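Side-chain contacts in nonsense-mediated mRNA decay protein 2 (Saccharomyces cerevisiae, PDB 4LUN), which takes part in the nonsense-mediated decay of mRNAs carrying premature stop codons and binds the helicase UPF1 through its C-terminal part, this chain being the N-terminal MIF4G domain: residues L44-G47 against F48-G51; N82-K86 against N87-I91; T148-L152 against V153-R157; S185-R188 against E189-N192; S229-K232 against G233-S237. All coordinates share one frame; numbering follows the deposited sequence.

Interaction 1 of 5, residues L44-G47 against F48-G51; sequences LKKG and FVKG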
loop_
_atom_site.group_PDB
_atom_site.type_symbol
_atom_site.label_atom_id
_atom_site.label_comp_id
_atom_site.label_asym_id
_atom_site.label_seq_id
_atom_site.Cartn_x
_atom_site.Cartn_y
_atom_site.Cartn_z
ATOM N N LEU A 44 4.926 6.887 -22.000
ATOM C CA LEU A 44 4.675 6.129 -20.768
ATOM C C LEU A 44 5.938 6.041 -19.917
ATOM O O LEU A 44 5.897 6.222 -18.695
ATOM C CB LEU A 44 4.193 4.708 -21.089
ATOM C CG LEU A 44 2.755 4.475 -21.549
ATOM C CD1 LEU A 44 2.528 2.989 -21.816
ATOM C CD2 LEU A 44 1.758 4.994 -20.523
ATOM N N LYS A 45 7.056 5.765 -20.586
ATOM C CA LYS A 45 8.343 5.532 -19.946
ATOM C C LYS A 45 8.929 6.758 -19.266
ATOM O O LYS A 45 9.882 6.640 -18.496
ATOM C CB LYS A 45 9.351 4.990 -20.959
ATOM C CG LYS A 45 9.481 3.486 -20.951
ATOM C CD LYS A 45 10.424 3.015 -22.039
ATOM C CE LYS A 45 10.639 1.517 -21.947
ATOM N NZ LYS A 45 10.940 0.912 -23.273
ATOM N N LYS A 46 8.383 7.935 -19.545
ATOM C CA LYS A 46 8.875 9.115 -18.853
ATOM C C LYS A 46 8.300 9.154 -17.435
ATOM O O LYS A 46 8.750 9.930 -16.591
ATOM C CB LYS A 46 8.559 10.396 -19.624
ATOM C CG LYS A 46 7.296 11.104 -19.190
ATOM C CD LYS A 46 7.489 12.610 -19.280
ATOM C CE LYS A 46 6.324 13.357 -18.655
ATOM N NZ LYS A 46 6.762 14.677 -18.116
ATOM N N GLY A 47 7.311 8.299 -17.179
ATOM C CA GLY A 47 6.771 8.137 -15.839
ATOM C C GLY A 47 5.431 8.813 -15.633
ATOM O O GLY A 47 5.045 9.710 -16.386
ATOM N N PHE A 48 4.713 8.377 -14.600
ATOM C CA PHE A 48 3.414 8.954 -14.298
ATOM C C PHE A 48 3.607 10.136 -13.352
ATOM O O PHE A 48 3.728 9.964 -12.137
ATOM C CB PHE A 48 2.470 7.895 -13.706
ATOM C CG PHE A 48 2.220 6.718 -14.624
ATOM C CD1 PHE A 48 2.467 6.814 -15.990
ATOM C CD2 PHE A 48 1.743 5.517 -14.123
ATOM C CE1 PHE A 48 2.243 5.736 -16.833
ATOM C CE2 PHE A 48 1.511 4.434 -14.964
ATOM C CZ PHE A 48 1.762 4.543 -16.319
ATOM N N VAL A 49 3.674 11.333 -13.931
ATOM C CA VAL A 49 3.802 12.560 -13.159
ATOM C C VAL A 49 2.698 13.523 -13.565
ATOM O O VAL A 49 2.009 13.302 -14.561
ATOM C CB VAL A 49 5.170 13.246 -13.370
ATOM C CG1 VAL A 49 6.312 12.312 -12.980
ATOM C CG2 VAL A 49 5.315 13.714 -14.808
ATOM N N LYS A 50 2.540 14.588 -12.789
ATOM C CA LYS A 50 1.461 15.546 -12.991
ATOM C C LYS A 50 1.489 16.151 -14.389
ATOM O O LYS A 50 2.549 16.540 -14.882
ATOM C CB LYS A 50 1.543 16.654 -11.938
ATOM C CG LYS A 50 0.196 17.239 -11.557
ATOM C CD LYS A 50 0.053 18.674 -12.018
ATOM C CE LYS A 50 -1.210 19.300 -11.445
ATOM N NZ LYS A 50 -1.180 19.336 -9.953
ATOM N N GLY A 51 0.321 16.212 -15.024
ATOM C CA GLY A 51 0.184 16.817 -16.338
ATOM C C GLY A 51 0.374 15.862 -17.504
ATOM O O GLY A 51 -0.164 16.087 -18.592
#

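Interaction 2 of 5, residues N82-K86 against N87-I91; sequences NVLNK and NDDVI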
loop_
_atom_site.group_PDB
_atom_site.type_symbol
_atom_site.label_atom_id
_atom_site.label_comp_id
_atom_site.label_asym_id
_atom_site.label_seq_id
_atom_site.Cartn_x
_atom_site.Cartn_y
_atom_site.Cartn_z
ATOM N N ASN A 82 6.840 2.335 -9.705
ATOM C CA ASN A 82 7.831 3.360 -9.413
ATOM C C ASN A 82 7.257 4.770 -9.281
ATOM O O ASN A 82 8.003 5.749 -9.269
ATOM C CB ASN A 82 8.933 3.344 -10.480
ATOM C CG ASN A 82 9.788 2.091 -10.412
ATOM O OD1 ASN A 82 10.274 1.715 -9.343
ATOM N ND2 ASN A 82 9.975 1.440 -11.552
ATOM N N VAL A 83 5.937 4.880 -9.187
ATOM C CA VAL A 83 5.309 6.182 -8.965
ATOM C C VAL A 83 5.842 6.792 -7.669
ATOM O O VAL A 83 5.921 6.114 -6.645
ATOM C CB VAL A 83 3.768 6.077 -8.908
ATOM C CG1 VAL A 83 3.142 7.435 -8.606
ATOM C CG2 VAL A 83 3.223 5.534 -10.219
ATOM N N LEU A 84 6.219 8.065 -7.724
ATOM C CA LEU A 84 6.774 8.749 -6.559
ATOM C C LEU A 84 5.717 8.888 -5.467
ATOM O O LEU A 84 4.530 8.659 -5.713
ATOM C CB LEU A 84 7.280 10.133 -6.966
ATOM C CG LEU A 84 8.209 10.179 -8.179
ATOM C CD1 LEU A 84 8.404 11.611 -8.659
ATOM C CD2 LEU A 84 9.548 9.534 -7.853
ATOM N N ASN A 85 6.139 9.256 -4.260
ATOM C CA ASN A 85 5.173 9.622 -3.232
ATOM C C ASN A 85 4.846 11.107 -3.336
ATOM O O ASN A 85 5.285 11.926 -2.526
ATOM C CB ASN A 85 5.662 9.276 -1.825
ATOM C CG ASN A 85 4.637 9.622 -0.758
ATOM O OD1 ASN A 85 3.437 9.703 -1.035
ATOM N ND2 ASN A 85 5.106 9.841 0.467
ATOM N N LYS A 86 4.090 11.444 -4.373
ATOM C CA LYS A 86 3.619 12.798 -4.582
ATOM C C LYS A 86 2.153 12.668 -4.948
ATOM O O LYS A 86 1.803 11.913 -5.852
ATOM C CB LYS A 86 4.409 13.480 -5.703
ATOM C CG LYS A 86 5.903 13.636 -5.413
ATOM C CD LYS A 86 6.611 14.459 -6.487
ATOM C CE LYS A 86 6.141 15.914 -6.506
ATOM N NZ LYS A 86 6.831 16.767 -5.494
ATOM N N ASN A 87 1.291 13.374 -4.230
ATOM C CA ASN A 87 -0.140 13.211 -4.435
ATOM C C ASN A 87 -0.578 13.508 -5.864
ATOM O O ASN A 87 -1.467 12.839 -6.395
ATOM C CB ASN A 87 -0.934 14.041 -3.428
ATOM C CG ASN A 87 -0.819 13.499 -2.021
ATOM O OD1 ASN A 87 -0.682 12.290 -1.823
ATOM N ND2 ASN A 87 -0.863 14.387 -1.032
ATOM N N ASP A 88 0.059 14.492 -6.490
ATOM C CA ASP A 88 -0.286 14.872 -7.861
ATOM C C ASP A 88 0.136 13.828 -8.892
ATOM O O ASP A 88 -0.540 13.640 -9.909
ATOM C CB ASP A 88 0.305 16.238 -8.210
ATOM C CG ASP A 88 -0.494 17.383 -7.623
ATOM O OD1 ASP A 88 0.124 18.297 -7.038
ATOM O OD2 ASP A 88 -1.741 17.371 -7.751
ATOM N N ASP A 89 1.247 13.151 -8.627
ATOM C CA ASP A 89 1.719 12.093 -9.511
ATOM C C ASP A 89 0.818 10.861 -9.417
ATOM O O ASP A 89 0.529 10.216 -10.425
ATOM C CB ASP A 89 3.166 11.730 -9.189
ATOM C CG ASP A 89 4.138 12.829 -9.575
ATOM O OD1 ASP A 89 3.677 13.937 -9.926
ATOM O OD2 ASP A 89 5.361 12.586 -9.525
ATOM N N VAL A 90 0.375 10.541 -8.207
ATOM C CA VAL A 90 -0.595 9.456 -8.006
ATOM C C VAL A 90 -1.899 9.697 -8.785
ATOM O O VAL A 90 -2.420 8.791 -9.437
ATOM C CB VAL A 90 -0.872 9.230 -6.493
ATOM C CG1 VAL A 90 -1.979 8.225 -6.286
ATOM C CG2 VAL A 90 0.397 8.770 -5.784
ATOM N N ILE A 91 -2.419 10.920 -8.737
ATOM C CA ILE A 91 -3.637 11.248 -9.481
ATOM C C ILE A 91 -3.460 11.051 -10.984
ATOM O O ILE A 91 -4.340 10.508 -11.657
ATOM C CB ILE A 91 -4.111 12.689 -9.196
ATOM C CG1 ILE A 91 -4.893 12.724 -7.889
ATOM C CG2 ILE A 91 -4.989 13.220 -10.313
ATOM C CD1 ILE A 91 -4.520 13.878 -7.006
#

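Interaction 3 of 5, residues T148-L152 against V153-R157; sequences TELYL and VGVFR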
loop_
_atom_site.group_PDB
_atom_site.type_symbol
_atom_site.label_atom_id
_atom_site.label_comp_id
_atom_site.label_asym_id
_atom_site.label_seq_id
_atom_site.Cartn_x
_atom_site.Cartn_y
_atom_site.Cartn_z
ATOM N N THR A 148 -4.430 1.179 -3.730
ATOM C CA THR A 148 -5.689 1.528 -3.088
ATOM C C THR A 148 -6.441 2.598 -3.876
ATOM O O THR A 148 -7.676 2.539 -3.992
ATOM C CB THR A 148 -5.469 1.938 -1.624
ATOM O OG1 THR A 148 -4.798 0.868 -0.954
ATOM C CG2 THR A 148 -6.807 2.144 -0.927
ATOM N N GLU A 149 -5.705 3.544 -4.449
ATOM C CA GLU A 149 -6.338 4.592 -5.242
ATOM C C GLU A 149 -6.990 3.975 -6.479
ATOM O O GLU A 149 -8.080 4.402 -6.904
ATOM C CB GLU A 149 -5.333 5.668 -5.664
ATOM C CG GLU A 149 -4.628 6.413 -4.531
ATOM C CD GLU A 149 -5.517 7.391 -3.773
ATOM O OE1 GLU A 149 -6.742 7.453 -4.034
ATOM O OE2 GLU A 149 -4.975 8.102 -2.899
ATOM N N LEU A 150 -6.341 2.958 -7.048
ATOM C CA LEU A 150 -6.899 2.270 -8.219
ATOM C C LEU A 150 -8.025 1.306 -7.854
ATOM O O LEU A 150 -8.878 0.971 -8.690
ATOM C CB LEU A 150 -5.806 1.522 -8.997
ATOM C CG LEU A 150 -4.836 2.445 -9.717
ATOM C CD1 LEU A 150 -3.605 1.655 -10.167
ATOM C CD2 LEU A 150 -5.538 3.084 -10.916
ATOM N N TYR A 151 -8.008 0.843 -6.614
ATOM C CA TYR A 151 -9.110 0.058 -6.094
ATOM C C TYR A 151 -10.331 0.960 -5.979
ATOM O O TYR A 151 -11.436 0.578 -6.374
ATOM C CB TYR A 151 -8.749 -0.546 -4.722
ATOM C CG TYR A 151 -9.969 -1.101 -4.017
ATOM C CD1 TYR A 151 -10.394 -2.397 -4.251
ATOM C CD2 TYR A 151 -10.708 -0.316 -3.138
ATOM C CE1 TYR A 151 -11.526 -2.892 -3.632
ATOM C CE2 TYR A 151 -11.836 -0.798 -2.522
ATOM C CZ TYR A 151 -12.243 -2.084 -2.764
ATOM O OH TYR A 151 -13.363 -2.568 -2.124
ATOM N N LEU A 152 -10.137 2.160 -5.438
ATOM C CA LEU A 152 -11.274 3.034 -5.160
ATOM C C LEU A 152 -11.954 3.546 -6.435
ATOM O O LEU A 152 -13.121 3.951 -6.407
ATOM C CB LEU A 152 -10.861 4.201 -4.270
ATOM C CG LEU A 152 -10.533 3.819 -2.822
ATOM C CD1 LEU A 152 -9.849 4.982 -2.127
ATOM C CD2 LEU A 152 -11.801 3.400 -2.070
ATOM N N VAL A 153 -11.232 3.534 -7.545
ATOM C CA VAL A 153 -11.857 3.893 -8.824
ATOM C C VAL A 153 -12.290 2.679 -9.641
ATOM O O VAL A 153 -12.664 2.809 -10.798
ATOM C CB VAL A 153 -10.997 4.879 -9.676
ATOM C CG1 VAL A 153 -10.801 6.187 -8.919
ATOM C CG2 VAL A 153 -9.662 4.253 -10.063
ATOM N N GLY A 154 -12.267 1.498 -9.036
ATOM C CA GLY A 154 -12.835 0.331 -9.684
ATOM C C GLY A 154 -11.977 -0.328 -10.749
ATOM O O GLY A 154 -12.467 -1.128 -11.547
ATOM N N VAL A 155 -10.687 -0.019 -10.757
ATOM C CA VAL A 155 -9.781 -0.676 -11.694
ATOM C C VAL A 155 -9.297 -2.007 -11.121
ATOM O O VAL A 155 -9.440 -3.063 -11.750
ATOM C CB VAL A 155 -8.582 0.229 -12.025
ATOM C CG1 VAL A 155 -7.570 -0.523 -12.886
ATOM C CG2 VAL A 155 -9.064 1.479 -12.743
ATOM N N PHE A 156 -8.723 -1.940 -9.923
ATOM C CA PHE A 156 -8.213 -3.107 -9.207
ATOM C C PHE A 156 -9.222 -3.532 -8.149
ATOM O O PHE A 156 -9.257 -2.941 -7.076
ATOM C CB PHE A 156 -6.935 -2.737 -8.462
ATOM C CG PHE A 156 -5.714 -2.581 -9.328
ATOM C CD1 PHE A 156 -5.699 -2.983 -10.654
ATOM C CD2 PHE A 156 -4.552 -2.052 -8.780
ATOM C CE1 PHE A 156 -4.554 -2.842 -11.425
ATOM C CE2 PHE A 156 -3.400 -1.909 -9.542
ATOM C CZ PHE A 156 -3.399 -2.309 -10.870
ATOM N N ARG A 157 -10.008 -4.569 -8.411
ATOM C CA ARG A 157 -11.124 -4.889 -7.527
ATOM C C ARG A 157 -10.982 -6.168 -6.727
ATOM O O ARG A 157 -11.246 -6.180 -5.527
ATOM C CB ARG A 157 -12.422 -4.986 -8.338
ATOM C CG ARG A 157 -12.588 -3.858 -9.344
ATOM C CD ARG A 157 -13.949 -3.945 -10.039
ATOM N NE ARG A 157 -14.074 -5.121 -10.900
ATOM C CZ ARG A 157 -15.192 -5.445 -11.543
ATOM N NH1 ARG A 157 -16.271 -4.682 -11.423
ATOM N NH2 ARG A 157 -15.240 -6.531 -12.301
#

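Interaction 4 of 5, residues S185-R188 against E189-N192; sequences SILR and EILN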
loop_
_atom_site.group_PDB
_atom_site.type_symbol
_atom_site.label_atom_id
_atom_site.label_comp_id
_atom_site.label_asym_id
_atom_site.label_seq_id
_atom_site.Cartn_x
_atom_site.Cartn_y
_atom_site.Cartn_z
ATOM N N SER A 185 -6.362 -9.024 2.212
ATOM C CA SER A 185 -5.348 -10.029 1.894
ATOM C C SER A 185 -3.967 -9.407 1.800
ATOM O O SER A 185 -2.992 -9.926 2.364
ATOM C CB SER A 185 -5.686 -10.780 0.604
ATOM O OG SER A 185 -6.875 -11.539 0.767
ATOM N N ILE A 186 -3.892 -8.280 1.106
ATOM C CA ILE A 186 -2.625 -7.549 0.978
ATOM C C ILE A 186 -2.097 -7.077 2.341
ATOM O O ILE A 186 -0.910 -7.247 2.675
ATOM C CB ILE A 186 -2.826 -6.350 0.039
ATOM C CG1 ILE A 186 -3.049 -6.846 -1.386
ATOM C CG2 ILE A 186 -1.610 -5.393 0.062
ATOM C CD1 ILE A 186 -3.599 -5.769 -2.317
ATOM N N LEU A 187 -2.956 -6.453 3.134
ATOM C CA LEU A 187 -2.495 -5.926 4.417
ATOM C C LEU A 187 -2.116 -7.030 5.397
ATOM O O LEU A 187 -1.146 -6.890 6.149
ATOM C CB LEU A 187 -3.529 -4.979 5.012
ATOM C CG LEU A 187 -3.484 -3.607 4.348
ATOM C CD1 LEU A 187 -4.815 -2.865 4.495
ATOM C CD2 LEU A 187 -2.345 -2.827 4.996
ATOM N N ARG A 188 -2.856 -8.133 5.394
ATOM C CA ARG A 188 -2.496 -9.236 6.291
ATOM C C ARG A 188 -1.100 -9.783 5.997
ATOM O O ARG A 188 -0.386 -10.229 6.910
ATOM C CB ARG A 188 -3.520 -10.369 6.236
ATOM C CG ARG A 188 -3.374 -11.308 7.428
ATOM C CD ARG A 188 -4.697 -11.892 7.858
ATOM N NE ARG A 188 -5.066 -13.036 7.037
ATOM C CZ ARG A 188 -5.971 -13.940 7.395
ATOM N NH1 ARG A 188 -6.590 -13.834 8.563
ATOM N NH2 ARG A 188 -6.251 -14.951 6.587
ATOM N N GLU A 189 -0.718 -9.760 4.726
ATOM C CA GLU A 189 0.625 -10.171 4.328
ATOM C C GLU A 189 1.682 -9.146 4.765
ATOM O O GLU A 189 2.575 -9.472 5.530
ATOM C CB GLU A 189 0.700 -10.422 2.811
ATOM C CG GLU A 189 2.130 -10.620 2.243
ATOM C CD GLU A 189 2.670 -12.040 2.412
ATOM O OE1 GLU A 189 2.037 -12.839 3.137
ATOM O OE2 GLU A 189 3.727 -12.360 1.806
ATOM N N ILE A 190 1.569 -7.911 4.286
ATOM C CA ILE A 190 2.652 -6.942 4.473
ATOM C C ILE A 190 2.826 -6.461 5.920
ATOM O O ILE A 190 3.921 -6.083 6.323
ATOM C CB ILE A 190 2.549 -5.757 3.477
ATOM C CG1 ILE A 190 1.308 -4.891 3.758
ATOM C CG2 ILE A 190 2.573 -6.283 2.023
ATOM C CD1 ILE A 190 1.119 -3.775 2.713
ATOM N N LEU A 191 1.767 -6.510 6.720
ATOM C CA LEU A 191 1.902 -6.105 8.107
ATOM C C LEU A 191 2.664 -7.139 8.924
ATOM O O LEU A 191 3.085 -6.856 10.049
ATOM C CB LEU A 191 0.534 -5.865 8.735
ATOM C CG LEU A 191 -0.200 -4.651 8.177
ATOM C CD1 LEU A 191 -1.564 -4.530 8.848
ATOM C CD2 LEU A 191 0.608 -3.394 8.408
ATOM N N ASN A 192 2.849 -8.323 8.343
ATOM C CA ASN A 192 3.388 -9.454 9.097
ATOM C C ASN A 192 4.766 -9.931 8.633
ATOM O O ASN A 192 5.108 -11.109 8.753
ATOM C CB ASN A 192 2.383 -10.610 9.109
ATOM C CG ASN A 192 1.207 -10.346 10.045
ATOM O OD1 ASN A 192 1.346 -10.430 11.267
ATOM N ND2 ASN A 192 0.053 -10.011 9.478
#

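Interaction 5 of 5, residues S229-K232 against G233-S237; sequences SKLK and GALQS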
loop_
_atom_site.group_PDB
_atom_site.type_symbol
_atom_site.label_atom_id
_atom_site.label_comp_id
_atom_site.label_asym_id
_atom_site.label_seq_id
_atom_site.Cartn_x
_atom_site.Cartn_y
_atom_site.Cartn_z
ATOM N N SER A 229 -18.951 -5.268 0.199
ATOM C CA SER A 229 -19.399 -4.512 1.379
ATOM C C SER A 229 -18.776 -4.989 2.699
ATOM O O SER A 229 -18.813 -4.272 3.702
ATOM C CB SER A 229 -20.925 -4.521 1.479
ATOM O OG SER A 229 -21.394 -5.780 1.928
ATOM N N LYS A 230 -18.187 -6.182 2.697
ATOM C CA LYS A 230 -17.496 -6.689 3.877
ATOM C C LYS A 230 -16.165 -6.002 4.155
ATOM O O LYS A 230 -15.561 -6.231 5.212
ATOM C CB LYS A 230 -17.261 -8.195 3.736
ATOM C CG LYS A 230 -18.538 -9.018 3.723
ATOM C CD LYS A 230 -18.286 -10.390 4.322
ATOM C CE LYS A 230 -19.327 -11.393 3.875
ATOM N NZ LYS A 230 -18.679 -12.636 3.358
ATOM N N LEU A 231 -15.709 -5.161 3.234
ATOM C CA LEU A 231 -14.350 -4.595 3.346
ATOM C C LEU A 231 -14.111 -3.816 4.633
ATOM O O LEU A 231 -13.135 -4.069 5.341
ATOM C CB LEU A 231 -14.009 -3.694 2.151
ATOM C CG LEU A 231 -12.681 -2.927 2.263
ATOM C CD1 LEU A 231 -11.488 -3.876 2.119
ATOM C CD2 LEU A 231 -12.581 -1.828 1.214
ATOM N N LYS A 232 -14.987 -2.862 4.942
ATOM C CA LYS A 232 -14.773 -2.042 6.139
ATOM C C LYS A 232 -14.718 -2.878 7.428
ATOM O O LYS A 232 -13.859 -2.656 8.288
ATOM C CB LYS A 232 -15.789 -0.891 6.215
ATOM C CG LYS A 232 -15.491 0.203 5.217
ATOM C CD LYS A 232 -16.465 1.387 5.309
ATOM C CE LYS A 232 -16.300 2.173 6.594
ATOM N NZ LYS A 232 -16.939 3.537 6.474
ATOM N N GLY A 233 -15.607 -3.860 7.536
ATOM C CA GLY A 233 -15.614 -4.776 8.663
ATOM C C GLY A 233 -14.349 -5.610 8.763
ATOM O O GLY A 233 -13.819 -5.823 9.856
ATOM N N ALA A 234 -13.867 -6.081 7.620
ATOM C CA ALA A 234 -12.670 -6.920 7.574
ATOM C C ALA A 234 -11.463 -6.105 7.976
ATOM O O ALA A 234 -10.621 -6.559 8.744
ATOM C CB ALA A 234 -12.469 -7.486 6.173
ATOM N N LEU A 235 -11.386 -4.891 7.447
ATOM C CA LEU A 235 -10.264 -4.020 7.771
ATOM C C LEU A 235 -10.266 -3.588 9.238
ATOM O O LEU A 235 -9.211 -3.466 9.869
ATOM C CB LEU A 235 -10.268 -2.779 6.875
ATOM C CG LEU A 235 -9.911 -2.996 5.415
ATOM C CD1 LEU A 235 -10.003 -1.651 4.692
ATOM C CD2 LEU A 235 -8.501 -3.597 5.279
ATOM N N GLN A 236 -11.446 -3.324 9.777
ATOM C CA GLN A 236 -11.560 -2.961 11.182
ATOM C C GLN A 236 -11.084 -4.119 12.064
ATOM O O GLN A 236 -10.375 -3.908 13.042
ATOM C CB GLN A 236 -13.002 -2.548 11.515
ATOM C CG GLN A 236 -13.231 -1.022 11.560
ATOM C CD GLN A 236 -13.919 -0.452 10.319
ATOM O OE1 GLN A 236 -13.296 -0.280 9.263
ATOM N NE2 GLN A 236 -15.204 -0.134 10.450
ATOM N N SER A 237 -11.463 -5.340 11.702
ATOM C CA SER A 237 -11.042 -6.521 12.460
ATOM C C SER A 237 -9.532 -6.691 12.392
ATOM O O SER A 237 -8.862 -6.910 13.415
ATOM C CB SER A 237 -11.706 -7.786 11.917
ATOM O OG SER A 237 -11.124 -8.941 12.505
HETATM O O HOH W 1 -18.226 -4.117 6.429
#

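Interaction 1 of 5, residues L44-G47 against F48-G51
The carbonyl oxygen of Leu44 receives the amide N-H of Gly47 at 2.9 Å (O to N), closing a type I turn that leads out of the end of helix 34-44. The Leu44 side chain and that of Phe48 run side by side in the same direction, and the CD2 methyl of Leu44 comes to the ring edge, near the ring plane, 3.8 Å from CE1 of Phe48. In Phe48, CG stands anti to the carbonyl carbon, chi1 -60° and chi2 -19° together placing CD1 3.6 Å from C of Gly47. Gly47 itself has positive phi, a conformation in which a CB would press on the preceding carbonyl oxygen. On the outer side the bent chain of Lys46 crosses Val49 at about a right angle, NZ of Lys46 3.7 Å from CG2 of Val49. With an alanine in place of Phe48, Leu44 would probably lose its aromatic neighbour and a gap would open between the loop and helices 69-81 and 87-104. The ring is received by Cys79 and Leu80 of helix 69-81 and by Ala93, Ile96 and Ile97 of helix 87-104, while Leu44 packs on Thr75 and Val76 of the former and on Leu56 of helix 52-60.

Interaction 2 of 5, residues N82-K86 against N87-I91
Lys86 is the N-cap residue of helix 87-104, and the loop leading into it folds back on the first helical turn. Lys86 O takes the amide of Val90 at 3.1 Å (O to N) in a nearly straight bond, with the donor close to the line of the carbonyl. Asp89 N approaches the same oxygen but binds it only weakly. On the side-chain level, Lys86 and Asp89 lie alongside each other and point the same way, with CB of Lys86 3.9 Å from CG of Asp89. It is the aliphatic part of the lysine that does the touching: the chain bends at its outer torsions and NZ of Lys86 ends 6.0 Å from OD2 of Asp89, so no salt bridge forms. The CD1 methyl of Leu84 reaches the same carboxylate from the loop, 3.3 Å from OD2 of Asp89. The other carboxylate oxygen, OD1, probably accepts the backbone N-H of Lys50. Farther back in the loop, Val83 meets Val90 at about a right angle, CG1 of Val83 lying 4.2 Å from CG2 of Val90. An acidic side chain in the first turn of a helix, as Asp89 is here, would be expected to interact favourably with the helix dipole, and the whole is a short interhelical loop of the all-helical, HEAT-like MIF4G fold, ending in a helix N-cap.

Interaction 3 of 5, residues T148-L152 against V153-R157
Leu150 meets Phe156 from its first side-chain carbon outward: CB lies 3.8 Å from CD2 of the ring, and CG, anti to the leucine's own carbonyl carbon (chi1 -70°), carries the branch along the phenylalanine, so that the two side chains point the same way. At the tip the methyls part. CD1 approaches the ring obliquely, 3.6 Å from CE2 of Phe156, whereas CD2 faces the valines and comes 4.3 Å from CG2 of Val155, with CG2 of Val153 only slightly farther off. The backbone beneath them forms a Schellman motif that ends helix 130-152: Gly154, with positive phi, is its C-prime residue, its N-H going to Tyr151 O, while Val155 N reaches back to Leu150 O at 2.9 Å. That second oxygen also takes the N-H of Phe156 at 3.2 Å from above the carbonyl plane, so two amides grip it. Chain reversal past the glycine also brings the carbonyl of Phe156 to the edge of the Tyr151 ring, its O 3.1 Å from CD1. This buried oxygen has no hydrogen-bond donor, although the CA-H of Tyr151 points to it, CA to O being 3.2 Å. Farther round the ring, O of Arg157 lies in its plane. The tyrosine OH bonds to the amide of Tyr227, and the Phe156 ring meets that of Phe147 with planes about 30° apart.

Interaction 4 of 5, residues S185-R188 against E189-N192
Ile186 and Ile190, one helical turn apart, lie side by side and point the same way, with CG2 of Ile186 4.1 Å from CD1 of Ile190. CG1 of Ile190 stands between its own backbone N and carbonyl carbon (chi1 67°), which folds it over the preceding turn, 3.4 Å from O of Ile186. Leu187 completes the apolar strip: its CD2 touches two later residues, 4.3 Å from CD1 of Ile190 and 4.2 Å from CG of Leu191. Backbone bonds run from Ile190 N to Ile186 O, nearly straight, and from Leu191 N to Leu187 O. On the other side the polar pair Arg188 and Asn192 cross obliquely, their guanidinium and amide planes 71° apart. In one of two conformers the Asn192 amide turns back so that ND2 donates to O of Arg188, 2.6 Å away and nearly in the amide's own plane; with the side chain also modelled in a second position, this short bond is best taken as tentative. The apolar strip faces inward, where Leu144 and Phe147 of helix 130-152, Ile203 of helix 201-210 and Phe242 of helix 231-271 meet it. The division is that of an amphipathic helix: branched apolar side chains line the buried face, and because Asn192 N bonds Glu189 O rather than Arg188 O, the side-chain amide may, in this conformer, serve the Arg188 carbonyl instead.

Interaction 5 of 5, residues S229-K232 against G233-S237
The carboxamide of Gln236, the flat side-chain group here, curls back over the preceding turn and presents one face to the carbonyl oxygen of Lys232. Its two terminal atoms are probably interchanged in the model, so which of them lies nearer that oxygen is uncertain. The main-chain bond is clearer: N of Gln236 donates to Lys232 O at 2.9 Å. A leucine here would probably keep the backbone bond but lose the polar amide lying against the Lys232 carbonyl, setting apolar methyls beside it. Along the buried side Leu231 and Leu235 cross at a slant, CD1 of Leu231 3.7 Å from CD1 of Leu235; CG of Leu231 stands anti to its N (chi1 173°), which turns CG and CD1 to meet CD1 of Leu235. Ala234 adds a methyl, its CB 3.5 Å from O of Lys230. Beside the Lys230 O to Ala234 N bond, a water joins two backbone atoms, donating to O of Ser229 at 2.8 Å and accepting from N of Gly233 at 2.9 Å. The Lys232 chain bends at chi3, and its NZ bonds to the carbonyl oxygens of Pro213 and Arg216. The turn opens helix 231-271 and rests on helix 182-190, with Leu231 on Leu183, Ala234 on Phe184 and Leu235 on Leu187, while from the loops Ile226 approaches Leu231 and Phe215 approaches Leu235.

The five contacts lie in series along the chain, at starts, ends and linking loops of helices in one MIF4G domain. Interactions 1 and 2 are joined directly: NZ of Lys50 forms a salt bridge with OD2 of Asp88 at 3.0 Å. From there packing carries on to interaction 3, where CG1 of Val90 touches CG of Glu149 at 3.7 Å, and to interaction 5, where OH of Tyr151 meets CD2 of Leu231. Interaction 4 joins this chain of contacts through CD1 of Leu187, 3.8 Å from CD2 of Leu235. Interactions 1 and 5, on opposite sides of the chain's centre, stand farthest apart, their centres about 34 Å from each other.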